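Local coordinates for Iron(III) ABC transporter, periplasmic iron-compound-binding protein (Vibrio cholerae, PDB 3TEF) that probably binds iron-loaded catecholate siderophores in the periplasm and delivers them to an ABC transporter for iron uptake, at residues 6-11 against 91-96. Numbering follows the deposited sequence.
Sequences IEHRLG and KSYDEL
Leu10 and His8, two residues of one beta hairpin turn, share a single aromatic partner, Tyr93, and meet it in different ways: one through apolar contact with the ring, the other at the tyrosine hydroxyl. The apolar part is a CH-pi contact. Leu10 CB sits 3.8 Å from the centroid of the Tyr93 ring, so the methylene lies squarely over one face. Farther along the same side chain, Leu10 CD1 reaches back to Tyr93 CB at 3.5 Å, and the two side chains run past each other in opposite directions. With CG anti to the backbone N (chi1 -178°), Tyr93 stretches from the first turn of helix 93-99 toward the hairpin.

The polar part is slighter. His8 NE2 donates a weak hydrogen bond to Tyr93 OH, 3.3 Å long and bent to 124° at the hydrogen. The hydroxyl meets the imidazole at its edge, near the ring plane, while the two ring planes are inclined by 57°. Gly11 O lies over the centre of one face of the His8 ring, 3.3 Å above its plane, and the type I turn from His8 to Gly11 is closed by backbone bonds in both directions between these end residues.

The stronger partner of the tyrosine hydroxyl is Thr102 O, a carbonyl to which it can donate while accepting from His8 NE2; Val104 of strand 102-104 touches His8, Leu10 and Tyr93. Arg9 ties the turn to Glu108 by a salt bridge. Between these two segments, however, packing is mostly apolar, and the weak, bent histidine bond probably contributes little.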
loop_
_atom_site.group_PDB
_atom_site.type_symbol
_atom_site.label_atom_id
_atom_site.label_comp_id
_atom_site.label_asym_id
_atom_site.label_seq_id
_atom_site.Cartn_x
_atom_site.Cartn_y
_atom_site.Cartn_z
ATOM N N ILE A 6 19.720 6.563 -5.973
ATOM C CA ILE A 6 18.651 5.747 -5.432
ATOM C C ILE A 6 18.181 4.738 -6.459
ATOM O O ILE A 6 17.820 5.109 -7.579
ATOM C CB ILE A 6 17.437 6.623 -5.065
ATOM C CG1 ILE A 6 17.841 7.700 -4.056
ATOM C CG2 ILE A 6 16.299 5.756 -4.548
ATOM C CD1 ILE A 6 18.388 7.134 -2.750
ATOM N N GLU A 7 18.162 3.466 -6.064
ATOM C CA GLU A 7 17.666 2.397 -6.921
ATOM C C GLU A 7 16.212 2.084 -6.582
ATOM O O GLU A 7 15.868 1.803 -5.428
ATOM C CB GLU A 7 18.529 1.140 -6.765
ATOM C CG GLU A 7 18.264 0.085 -7.830
ATOM C CD GLU A 7 19.471 -0.805 -8.083
ATOM O OE1 GLU A 7 19.823 -1.606 -7.192
ATOM O OE2 GLU A 7 20.066 -0.696 -9.179
ATOM N N HIS A 8 15.348 2.143 -7.591
ATOM C CA HIS A 8 13.938 1.895 -7.357
ATOM C C HIS A 8 13.342 1.119 -8.521
ATOM O O HIS A 8 14.070 0.676 -9.434
ATOM C CB HIS A 8 13.198 3.225 -7.163
ATOM C CG HIS A 8 13.311 4.134 -8.343
ATOM N ND1 HIS A 8 14.288 5.100 -8.446
ATOM C CD2 HIS A 8 12.598 4.185 -9.487
ATOM C CE1 HIS A 8 14.164 5.718 -9.606
ATOM N NE2 HIS A 8 13.149 5.187 -10.258
ATOM N N ARG A 9 12.028 0.930 -8.499
ATOM C CA ARG A 9 11.393 0.077 -9.503
ATOM C C ARG A 9 11.667 0.537 -10.926
ATOM O O ARG A 9 11.802 -0.285 -11.837
ATOM C CB ARG A 9 9.888 -0.038 -9.287
ATOM C CG ARG A 9 9.263 -1.028 -10.250
ATOM C CD ARG A 9 7.763 -0.912 -10.270
ATOM N NE ARG A 9 7.150 -1.435 -9.053
ATOM C CZ ARG A 9 5.839 -1.565 -8.906
ATOM N NH1 ARG A 9 5.035 -1.213 -9.908
ATOM N NH2 ARG A 9 5.333 -2.054 -7.781
ATOM N N LEU A 10 11.753 1.847 -11.125
ATOM C CA LEU A 10 11.908 2.379 -12.476
ATOM C C LEU A 10 13.361 2.790 -12.772
ATOM O O LEU A 10 13.617 3.671 -13.591
ATOM C CB LEU A 10 10.935 3.549 -12.715
ATOM C CG LEU A 10 9.435 3.268 -12.937
ATOM C CD1 LEU A 10 9.006 3.425 -14.387
ATOM C CD2 LEU A 10 8.955 1.917 -12.379
ATOM N N GLY A 11 14.306 2.162 -12.084
ATOM C CA GLY A 11 15.710 2.368 -12.385
ATOM C C GLY A 11 16.475 3.106 -11.309
ATOM O O GLY A 11 16.163 2.979 -10.123
ATOM N N LYS A 91 3.607 4.868 -15.198
ATOM C CA LYS A 91 3.683 4.929 -16.658
ATOM C C LYS A 91 4.143 6.308 -17.109
ATOM O O LYS A 91 4.561 6.489 -18.258
ATOM C CB LYS A 91 2.351 4.566 -17.323
ATOM C CG LYS A 91 1.869 3.148 -17.037
ATOM C CD LYS A 91 0.650 2.781 -17.895
ATOM C CE LYS A 91 -0.440 3.858 -17.861
ATOM N NZ LYS A 91 -1.070 4.060 -16.502
ATOM N N SER A 92 4.068 7.285 -16.200
ATOM C CA SER A 92 4.434 8.654 -16.539
ATOM C C SER A 92 5.834 8.998 -16.098
ATOM O O SER A 92 6.258 10.142 -16.207
ATOM C CB SER A 92 3.452 9.657 -15.920
ATOM O OG SER A 92 2.193 9.600 -16.564
ATOM N N TYR A 93 6.549 8.010 -15.576
ATOM C CA TYR A 93 7.897 8.241 -15.076
ATOM C C TYR A 93 8.842 8.897 -16.079
ATOM O O TYR A 93 9.613 9.787 -15.717
ATOM C CB TYR A 93 8.513 6.931 -14.602
ATOM C CG TYR A 93 9.897 7.102 -14.029
ATOM C CD1 TYR A 93 10.080 7.439 -12.699
ATOM C CD2 TYR A 93 11.025 6.912 -14.824
ATOM C CE1 TYR A 93 11.348 7.584 -12.160
ATOM C CE2 TYR A 93 12.303 7.062 -14.295
ATOM C CZ TYR A 93 12.455 7.392 -12.971
ATOM O OH TYR A 93 13.704 7.549 -12.424
ATOM N N ASP A 94 8.813 8.440 -17.329
ATOM C CA ASP A 94 9.773 8.940 -18.302
ATOM C C ASP A 94 9.583 10.435 -18.497
ATOM O O ASP A 94 10.563 11.184 -18.565
ATOM C CB ASP A 94 9.680 8.191 -19.637
ATOM C CG ASP A 94 8.274 8.195 -20.215
ATOM O OD1 ASP A 94 7.288 8.356 -19.448
ATOM O OD2 ASP A 94 8.146 8.038 -21.440
ATOM N N GLU A 95 8.320 10.859 -18.555
ATOM C CA GLU A 95 7.992 12.270 -18.717
ATOM C C GLU A 95 8.370 13.089 -17.485
ATOM O O GLU A 95 8.925 14.187 -17.603
ATOM C CB GLU A 95 6.509 12.447 -19.060
ATOM C CG GLU A 95 6.154 11.955 -20.446
ATOM C CD GLU A 95 6.699 12.872 -21.518
ATOM O OE1 GLU A 95 6.842 14.081 -21.232
ATOM O OE2 GLU A 95 6.994 12.391 -22.637
ATOM N N LEU A 96 8.086 12.550 -16.300
ATOM C CA LEU A 96 8.408 13.267 -15.069
ATOM C C LEU A 96 9.926 13.369 -14.904
ATOM O O LEU A 96 10.437 14.367 -14.403
ATOM C CB LEU A 96 7.782 12.572 -13.854
ATOM C CG LEU A 96 6.254 12.555 -13.737
ATOM C CD1 LEU A 96 5.816 11.583 -12.624
ATOM C CD2 LEU A 96 5.667 13.966 -13.478
#